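Local structure of putative Lipoprotein (Shewanella oneidensis, 3U24) at residues A31-L36 and S426-L431; V65-F70 and S102-D107; N338-D343 and L418-E423. The protein is of unknown function but binds zinc ions and belongs to a family related to zinc metallopeptidases, which suggests, without proving, a hydrolytic role. All coordinates share one frame; numbering follows the deposited sequence. Where two conformers were deposited one is given.

In the fold
From the N terminus, helix 25-39 supplies the first half of contact 1, whose partner, segment 426-431 on the short helix 427-432, follows after 389 intervening residues; the loop so closed contains both other contacts. Contact 2 closes first, after only 31 residues, bringing together the consecutive helices 61-79 and 88-111. Contact 3 follows in series, tying the loop after helix 319-337 to helix 414-423, and its second segment adjoins that of contact 1 in sequence. Contacts 1 and 2 also meet in space: Phe70 CE2 lies 3.6 Å from Asp35 CB and Phe70 CZ 3.7 Å from Phe32 CE1. Contact 3 stands apart from contact 2, with nearest atoms about 21 Å away.

Contact 1 of 3, residues A31-L36 and S426-L431; sequences AFIDDL and SLVKSL. With ZN (zinc ion), chain H.
Ile33 meets Leu427, Val428 and Leu431 in a small, purely apolar helix-helix contact that joins helix 25-39, near the N terminus, to the short helix 427-432. The local axes make an angle of 44° and approach no closer than 11.5 Å, a wide spacing in keeping with the modest 150 Å² buried between the segments. Nearly half of that area belongs to Ile33, whose three outer carbons each take a different partner. Its chi1 of -66° puts CG1 beside the backbone N and CG2 anti to it, and Ile33 CG2 comes to 4.3 Å from Leu427 CD2, while Ile33 CG1 lies 4.4 Å from Val428 CG2. The closest touch is made by the far end of the side chain: Ile33 CD1 and Leu431 CD1 reach toward each other tip to tip at 3.8 Å. On the other helix, Ser426 is the N-cap, its OG accepting from Lys429 N at 3.0 Å in a nearly straight bond (168°), which fixes the first turn, the one that carries Leu427 and Val428. Elsewhere on helix 25-39, Asp35 OD1 binds a zinc ion at 2.3 Å together with two waters, one of which donates to Asp35 OD2; Gln74 holds that same oxygen. Around the contact, Tyr369 and Pro368 of a loop add to the apolar surface over Ile33, Leu427 and Leu431. Helix 88-111 closes in on both partners, through Leu101 on Phe32 and Asp93 on Val428, and Phe432 of helix 427-432 packs on Ile33 and Leu36.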
loop_
_atom_site.group_PDB
_atom_site.type_symbol
_atom_site.label_atom_id
_atom_site.label_comp_id
_atom_site.label_asym_id
_atom_site.label_seq_id
_atom_site.Cartn_x
_atom_site.Cartn_y
_atom_site.Cartn_z
ATOM N N ALA A 31 17.862 7.695 18.593
ATOM C CA ALA A 31 17.629 6.890 19.794
ATOM C C ALA A 31 16.226 6.288 19.791
ATOM O O ALA A 31 16.020 5.191 20.276
ATOM C CB ALA A 31 17.840 7.715 21.052
ATOM N N PHE A 32 15.262 6.999 19.239
ATOM C CA PHE A 32 13.921 6.485 19.169
ATOM C C PHE A 32 13.859 5.207 18.304
ATOM O O PHE A 32 13.268 4.207 18.677
ATOM C CB PHE A 32 12.975 7.540 18.586
ATOM C CG PHE A 32 11.625 6.999 18.270
ATOM C CD1 PHE A 32 10.726 6.800 19.259
ATOM C CD2 PHE A 32 11.297 6.639 16.995
ATOM C CE1 PHE A 32 9.486 6.271 19.006
ATOM C CE2 PHE A 32 10.063 6.107 16.713
ATOM C CZ PHE A 32 9.161 5.917 17.732
ATOM N N ILE A 33 14.420 5.275 17.114
ATOM C CA ILE A 33 14.483 4.122 16.222
ATOM C C ILE A 33 15.253 2.990 16.905
ATOM O O ILE A 33 14.797 1.847 16.915
ATOM C CB ILE A 33 15.109 4.500 14.852
ATOM C CG1 ILE A 33 14.175 5.476 14.092
ATOM C CG2 ILE A 33 15.446 3.262 14.011
ATOM C CD1 ILE A 33 12.745 4.983 14.030
ATOM N N ASP A 34 16.392 3.287 17.520
ATOM C CA ASP A 34 17.056 2.245 18.284
ATOM C C ASP A 34 16.161 1.587 19.343
ATOM O O ASP A 34 16.148 0.360 19.453
ATOM C CB ASP A 34 18.324 2.760 18.904
ATOM C CG ASP A 34 19.423 2.989 17.868
ATOM O OD1 ASP A 34 19.300 2.464 16.726
ATOM O OD2 ASP A 34 20.406 3.691 18.210
ATOM N N ASP A 35 15.383 2.386 20.070
ATOM C CA ASP A 35 14.508 1.845 21.064
ATOM C C ASP A 35 13.370 1.079 20.446
ATOM O O ASP A 35 12.942 0.103 21.017
ATOM C CB ASP A 35 13.935 2.945 21.955
ATOM C CG ASP A 35 14.991 3.568 22.837
ATOM O OD1 ASP A 35 16.043 2.921 22.983
ATOM O OD2 ASP A 35 14.789 4.697 23.371
ATOM N N LEU A 36 12.877 1.519 19.295
ATOM C CA LEU A 36 11.790 0.818 18.637
ATOM C C LEU A 36 12.269 -0.561 18.254
ATOM O O LEU A 36 11.555 -1.506 18.456
ATOM C CB LEU A 36 11.267 1.570 17.415
ATOM C CG LEU A 36 10.020 1.005 16.755
ATOM C CD1 LEU A 36 8.845 0.973 17.714
ATOM C CD2 LEU A 36 9.722 1.770 15.457
ATOM N N SER A 426 15.113 11.248 5.471
ATOM C CA SER A 426 15.331 10.938 6.865
ATOM C C SER A 426 14.917 9.513 7.114
ATOM O O SER A 426 14.020 8.987 6.441
ATOM C CB SER A 426 14.548 11.875 7.780
ATOM O OG SER A 426 13.221 11.440 7.911
ATOM N N LEU A 427 15.566 8.890 8.088
ATOM C CA LEU A 427 15.235 7.524 8.461
ATOM C C LEU A 427 13.763 7.417 8.848
ATOM O O LEU A 427 13.069 6.567 8.354
ATOM C CB LEU A 427 16.167 7.040 9.586
ATOM C CG LEU A 427 16.277 5.517 9.841
ATOM C CD1 LEU A 427 16.446 4.694 8.562
ATOM C CD2 LEU A 427 17.437 5.227 10.802
ATOM N N VAL A 428 13.262 8.331 9.678
ATOM C CA VAL A 428 11.851 8.336 10.060
ATOM C C VAL A 428 10.862 8.390 8.880
ATOM O O VAL A 428 9.907 7.634 8.859
ATOM C CB VAL A 428 11.565 9.441 11.092
ATOM C CG1 VAL A 428 10.071 9.572 11.371
ATOM C CG2 VAL A 428 12.332 9.124 12.376
ATOM N N LYS A 429 11.094 9.266 7.909
ATOM C CA LYS A 429 10.231 9.332 6.735
ATOM C C LYS A 429 10.339 8.090 5.900
ATOM O O LYS A 429 9.346 7.662 5.329
ATOM C CB LYS A 429 10.550 10.525 5.834
ATOM C CG LYS A 429 10.321 11.877 6.471
ATOM C CD LYS A 429 10.280 12.985 5.416
ATOM C CE LYS A 429 11.615 13.176 4.723
ATOM N NZ LYS A 429 11.772 14.606 4.376
ATOM N N SER A 430 11.532 7.516 5.795
ATOM C CA SER A 430 11.702 6.306 5.003
ATOM C C SER A 430 10.928 5.150 5.636
ATOM O O SER A 430 10.269 4.436 4.946
ATOM C CB SER A 430 13.181 5.950 4.836
ATOM O OG SER A 430 13.825 6.936 4.054
ATOM N N LEU A 431 10.944 5.038 6.962
ATOM C CA LEU A 431 10.229 3.973 7.654
ATOM C C LEU A 431 8.742 4.220 7.810
ATOM O O LEU A 431 7.949 3.289 7.727
ATOM C CB LEU A 431 10.840 3.760 9.035
ATOM C CG LEU A 431 12.310 3.343 9.092
ATOM C CD1 LEU A 431 12.852 3.389 10.533
ATOM C CD2 LEU A 431 12.501 1.964 8.491
HETATM ZN ZN ZN H . 17.799 3.395 24.376
HETATM O O HOH W 1 18.324 4.854 22.630
HETATM O O HOH W 2 17.170 5.696 25.279
#

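Contact 2 of 3, residues V65-F70 and S102-D107; sequences VKTLAF and SSMAWD
Met104, deposited as selenomethionine, is extended at chi2 but bends at its last torsion (chi3 61°), and this turn carries CE across to Thr67 and Phe70 on the facing helix. Thr67 answers with its methyl: chi1 of -63° sets OG1 beside the backbone N and leaves CG2 anti to it, with Thr67 CG2 3.5 Å from Met104 CE and the two side chains crossing at about a right angle. The same CE lies 4.2 Å from Phe70 CD1, meeting the ring obliquely, so one methyl fills the space between a threonine branch and an aromatic side chain. Thr67 OG1 is turned back along its own helix and bonds to Gly63 O, which leaves the apolar branch facing Met104. One residue further on, Leu68 CD2 rests against the backbone of the partner, 3.9 Å from Ala105 CA; the small alanine side chain permits this approach, and Leu68 and Ala105 also mark the closest backbones, their CA atoms 6.1 Å apart. The segments run antiparallel, at a crossing angle of -151° and an axis distance of 9.6 Å, as in a helical hairpin. Ile108 extends the hairpin contact on Thr67 and Leu68, helix 25-39 packs on Phe70 through Leu36, and helix 243-254 covers Trp106.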
loop_
_atom_site.group_PDB
_atom_site.type_symbol
_atom_site.label_atom_id
_atom_site.label_comp_id
_atom_site.label_asym_id
_atom_site.label_seq_id
_atom_site.Cartn_x
_atom_site.Cartn_y
_atom_site.Cartn_z
ATOM N N VAL A 65 1.734 -4.527 27.552
ATOM C CA VAL A 65 2.174 -3.656 28.636
ATOM C C VAL A 65 3.490 -3.003 28.256
ATOM O O VAL A 65 3.649 -1.793 28.367
ATOM C CB VAL A 65 2.342 -4.423 29.968
ATOM C CG1 VAL A 65 3.222 -3.664 30.978
ATOM C CG2 VAL A 65 0.965 -4.721 30.561
ATOM N N LYS A 66 4.432 -3.803 27.788
ATOM C CA LYS A 66 5.740 -3.276 27.420
ATOM C C LYS A 66 5.653 -2.276 26.252
ATOM O O LYS A 66 6.437 -1.320 26.204
ATOM C CB LYS A 66 6.662 -4.436 27.041
ATOM C CG LYS A 66 8.090 -4.069 26.712
ATOM C CD LYS A 66 8.888 -5.325 26.352
ATOM C CE LYS A 66 10.373 -5.008 26.123
ATOM N NZ LYS A 66 10.986 -6.035 25.219
ATOM N N THR A 67 4.748 -2.513 25.300
ATOM C CA THR A 67 4.551 -1.568 24.194
ATOM C C THR A 67 3.968 -0.278 24.727
ATOM O O THR A 67 4.452 0.793 24.386
ATOM C CB THR A 67 3.694 -2.156 23.060
ATOM O OG1 THR A 67 4.400 -3.274 22.524
ATOM C CG2 THR A 67 3.427 -1.142 21.935
ATOM N N LEU A 68 2.999 -0.370 25.619
ATOM C CA LEU A 68 2.415 0.841 26.182
ATOM C C LEU A 68 3.405 1.621 27.058
ATOM O O LEU A 68 3.344 2.849 27.074
ATOM C CB LEU A 68 1.138 0.558 26.968
ATOM C CG LEU A 68 -0.085 0.053 26.221
ATOM C CD1 LEU A 68 -1.161 -0.386 27.233
ATOM C CD2 LEU A 68 -0.594 1.104 25.255
ATOM N N ALA A 69 4.303 0.932 27.778
ATOM C CA ALA A 69 5.347 1.629 28.552
ATOM C C ALA A 69 6.325 2.348 27.583
ATOM O O ALA A 69 6.853 3.406 27.898
ATOM C CB ALA A 69 6.122 0.644 29.456
ATOM N N PHE A 70 6.568 1.768 26.415
ATOM C CA PHE A 70 7.422 2.416 25.432
ATOM C C PHE A 70 6.738 3.660 24.866
ATOM O O PHE A 70 7.386 4.676 24.740
ATOM C CB PHE A 70 7.811 1.425 24.345
ATOM C CG PHE A 70 8.453 2.021 23.132
ATOM C CD1 PHE A 70 7.676 2.442 22.061
ATOM C CD2 PHE A 70 9.829 2.095 23.030
ATOM C CE1 PHE A 70 8.247 2.962 20.930
ATOM C CE2 PHE A 70 10.403 2.574 21.866
ATOM C CZ PHE A 70 9.612 3.025 20.829
ATOM N N SER A 102 0.782 7.452 19.017
ATOM C CA SER A 102 -0.621 7.471 19.393
ATOM C C SER A 102 -1.350 6.302 18.768
ATOM O O SER A 102 -2.214 5.704 19.372
ATOM C CB SER A 102 -1.303 8.793 18.991
ATOM O OG SER A 102 -0.772 9.848 19.763
ATOM N N SER A 103 -1.007 5.961 17.555
ATOM C CA SER A 103 -1.724 4.887 16.910
ATOM C C SER A 103 -1.353 3.513 17.466
ATOM O O SER A 103 -2.188 2.648 17.505
ATOM C CB SER A 103 -1.542 4.943 15.409
ATOM O OG SER A 103 -0.255 4.511 15.092
HETATM N N MSE A 104 -0.126 3.323 17.900
HETATM C CA MSE A 104 0.250 2.089 18.636
HETATM C C MSE A 104 -0.583 1.890 19.896
HETATM O O MSE A 104 -1.125 0.793 20.123
HETATM C CB MSE A 104 1.744 2.024 18.974
HETATM C CG MSE A 104 2.659 1.891 17.733
HETATM SE SE MSE A 104 4.567 2.282 18.077
HETATM C CE MSE A 104 4.846 0.866 19.394
ATOM N N ALA A 105 -0.685 2.936 20.711
ATOM C CA ALA A 105 -1.450 2.881 21.939
ATOM C C ALA A 105 -2.911 2.543 21.639
ATOM O O ALA A 105 -3.525 1.701 22.303
ATOM C CB ALA A 105 -1.345 4.192 22.715
ATOM N N TRP A 106 -3.450 3.232 20.645
ATOM C CA TRP A 106 -4.829 3.091 20.274
ATOM C C TRP A 106 -5.120 1.719 19.726
ATOM O O TRP A 106 -6.162 1.197 20.023
ATOM C CB TRP A 106 -5.208 4.168 19.271
ATOM C CG TRP A 106 -6.560 3.998 18.609
ATOM C CD1 TRP A 106 -7.804 4.470 19.053
ATOM C CD2 TRP A 106 -6.843 3.296 17.352
ATOM N NE1 TRP A 106 -8.785 4.124 18.163
ATOM C CE2 TRP A 106 -8.269 3.449 17.113
ATOM C CE3 TRP A 106 -6.062 2.654 16.393
ATOM C CZ2 TRP A 106 -8.887 2.922 15.976
ATOM C CZ3 TRP A 106 -6.690 2.115 15.239
ATOM C CH2 TRP A 106 -8.077 2.238 15.047
ATOM N N ASP A 107 -4.208 1.136 18.939
ATOM C CA ASP A 107 -4.343 -0.242 18.487
ATOM C C ASP A 107 -4.484 -1.222 19.650
ATOM O O ASP A 107 -5.276 -2.165 19.574
ATOM C CB ASP A 107 -3.147 -0.719 17.625
ATOM C CG ASP A 107 -3.277 -0.326 16.128
ATOM O OD1 ASP A 107 -4.417 -0.248 15.622
ATOM O OD2 ASP A 107 -2.232 -0.104 15.442
#

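Contact 3 of 3, residues N338-D343 and L418-E423; sequences NIVTLD and LVYSNE
Tyr420 anchors a loop to a helix by a side-chain to main-chain hydrogen bond, reaching from helix 414-423, which begins with the zinc ligand His414, to Thr341 in the loop that follows helix 319-337. That helix ends in a Schellman motif at Asn338, two residues before the loop meets the tyrosine. Tyr420 OH donates to Thr341 O at 2.5 Å, short though not to be over-read at 2.25 Å resolution. The geometry supports the assignment: the C=O...donor angle is 127°, the donor lies in the carbonyl plane on a lone pair, and Thr341 O in turn sits at the edge of the ring, near its plane. The Val340 side chain points against that of Tyr420 and brings CG2 obliquely to the ring, 3.9 Å from Tyr420 CZ. A phenylalanine in place of the tyrosine would keep the ring but is likely to leave Thr341 O without this donor, and the loop less firmly fixed. The threonine's own hydroxyl is held elsewhere, by Glu553 of helix 548-555, whose side chain also touches Val340 and Tyr420. Two residues before the tyrosine, Leu418 O takes two donors from the same face of its plane, Asn422 N at 3.0 Å and Ser421 OG at 2.6 Å.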
loop_
_atom_site.group_PDB
_atom_site.type_symbol
_atom_site.label_atom_id
_atom_site.label_comp_id
_atom_site.label_asym_id
_atom_site.label_seq_id
_atom_site.Cartn_x
_atom_site.Cartn_y
_atom_site.Cartn_z
ATOM N N ASN A 338 7.387 22.073 -19.197
ATOM C CA ASN A 338 7.868 22.649 -17.954
ATOM C C ASN A 338 7.084 22.249 -16.732
ATOM O O ASN A 338 6.784 23.073 -15.884
ATOM C CB ASN A 338 7.840 24.169 -18.045
ATOM C CG ASN A 338 9.083 24.693 -18.657
ATOM O OD1 ASN A 338 10.183 24.334 -18.216
ATOM N ND2 ASN A 338 8.942 25.512 -19.667
ATOM N N ILE A 339 6.773 20.974 -16.631
ATOM C CA ILE A 339 5.972 20.478 -15.549
ATOM C C ILE A 339 6.816 20.294 -14.257
ATOM O O ILE A 339 6.394 20.677 -13.180
ATOM C CB ILE A 339 5.306 19.207 -16.037
ATOM C CG1 ILE A 339 4.239 19.628 -17.068
ATOM C CG2 ILE A 339 4.763 18.391 -14.864
ATOM C CD1 ILE A 339 3.445 18.480 -17.662
ATOM N N VAL A 340 8.025 19.766 -14.384
ATOM C CA VAL A 340 8.884 19.517 -13.224
ATOM C C VAL A 340 10.293 19.220 -13.739
ATOM O O VAL A 340 10.434 18.610 -14.767
ATOM C CB VAL A 340 8.335 18.325 -12.383
ATOM C CG1 VAL A 340 8.572 17.020 -13.110
ATOM C CG2 VAL A 340 8.948 18.287 -11.009
ATOM N N THR A 341 11.334 19.670 -13.061
ATOM C CA THR A 341 12.700 19.360 -13.488
ATOM C C THR A 341 12.963 17.865 -13.337
ATOM O O THR A 341 12.788 17.309 -12.261
ATOM C CB THR A 341 13.756 20.126 -12.653
ATOM O OG1 THR A 341 13.491 21.531 -12.705
ATOM C CG2 THR A 341 15.226 19.843 -13.161
ATOM N N LEU A 342 13.398 17.232 -14.406
ATOM C CA LEU A 342 13.885 15.860 -14.373
ATOM C C LEU A 342 15.401 15.828 -14.596
ATOM O O LEU A 342 15.902 16.612 -15.358
ATOM C CB LEU A 342 13.206 15.066 -15.488
ATOM C CG LEU A 342 11.695 14.996 -15.412
ATOM C CD1 LEU A 342 11.161 14.367 -16.698
ATOM C CD2 LEU A 342 11.283 14.226 -14.156
ATOM N N ASP A 343 16.126 14.919 -13.947
ATOM C CA ASP A 343 17.588 14.810 -14.130
ATOM C C ASP A 343 17.936 13.733 -15.172
ATOM O O ASP A 343 17.794 12.552 -14.876
ATOM C CB ASP A 343 18.253 14.474 -12.788
ATOM C CG ASP A 343 19.775 14.386 -12.889
ATOM O OD1 ASP A 343 20.470 15.258 -12.315
ATOM O OD2 ASP A 343 20.283 13.446 -13.546
ATOM N N LEU A 418 9.928 9.706 -5.917
ATOM C CA LEU A 418 10.979 9.036 -5.133
ATOM C C LEU A 418 12.323 9.753 -5.286
ATOM O O LEU A 418 13.023 9.944 -4.321
ATOM C CB LEU A 418 11.145 7.568 -5.561
ATOM C CG LEU A 418 12.364 6.749 -5.072
ATOM C CD1 LEU A 418 12.280 6.467 -3.568
ATOM C CD2 LEU A 418 12.436 5.427 -5.839
ATOM N N VAL A 419 12.701 10.107 -6.503
ATOM C CA VAL A 419 13.923 10.879 -6.714
ATOM C C VAL A 419 13.885 12.187 -5.911
ATOM O O VAL A 419 14.843 12.516 -5.203
ATOM C CB VAL A 419 14.186 11.179 -8.199
ATOM C CG1 VAL A 419 15.382 12.144 -8.343
ATOM C CG2 VAL A 419 14.429 9.882 -8.952
ATOM N N TYR A 420 12.778 12.923 -5.978
ATOM C CA TYR A 420 12.692 14.152 -5.220
ATOM C C TYR A 420 12.831 13.880 -3.724
ATOM O O TYR A 420 13.585 14.582 -3.062
ATOM C CB TYR A 420 11.456 14.981 -5.563
ATOM C CG TYR A 420 11.685 15.918 -6.759
ATOM C CD1 TYR A 420 11.617 15.454 -8.031
ATOM C CD2 TYR A 420 11.986 17.249 -6.579
ATOM C CE1 TYR A 420 11.832 16.284 -9.108
ATOM C CE2 TYR A 420 12.240 18.105 -7.650
ATOM C CZ TYR A 420 12.153 17.617 -8.918
ATOM O OH TYR A 420 12.326 18.416 -10.017
ATOM N N SER A 421 12.206 12.812 -3.223
ATOM C CA SER A 421 12.324 12.478 -1.795
ATOM C C SER A 421 13.724 12.021 -1.393
ATOM O O SER A 421 14.043 12.034 -0.229
ATOM C CB SER A 421 11.364 11.353 -1.389
ATOM O OG SER A 421 11.814 10.162 -1.986
ATOM N N ASN A 422 14.536 11.572 -2.340
ATOM C CA ASN A 422 15.921 11.302 -2.028
ATOM C C ASN A 422 16.775 12.615 -1.882
ATOM O O ASN A 422 17.856 12.515 -1.373
ATOM C CB ASN A 422 16.542 10.292 -3.028
ATOM C CG ASN A 422 16.017 8.869 -2.856
ATOM O OD1 ASN A 422 15.994 8.085 -3.819
ATOM N ND2 ASN A 422 15.619 8.513 -1.646
ATOM N N GLU A 423 16.270 13.801 -2.279
ATOM C CA GLU A 423 16.965 15.110 -2.109
ATOM C C GLU A 423 17.172 15.329 -0.577
ATOM O O GLU A 423 18.313 15.552 -0.140
ATOM C CB GLU A 423 16.301 16.392 -2.855
ATOM C CG GLU A 423 16.409 16.566 -4.447
ATOM C CD GLU A 423 16.221 18.026 -5.140
ATOM O OE1 GLU A 423 15.903 19.115 -4.543
ATOM O OE2 GLU A 423 16.463 18.153 -6.394
#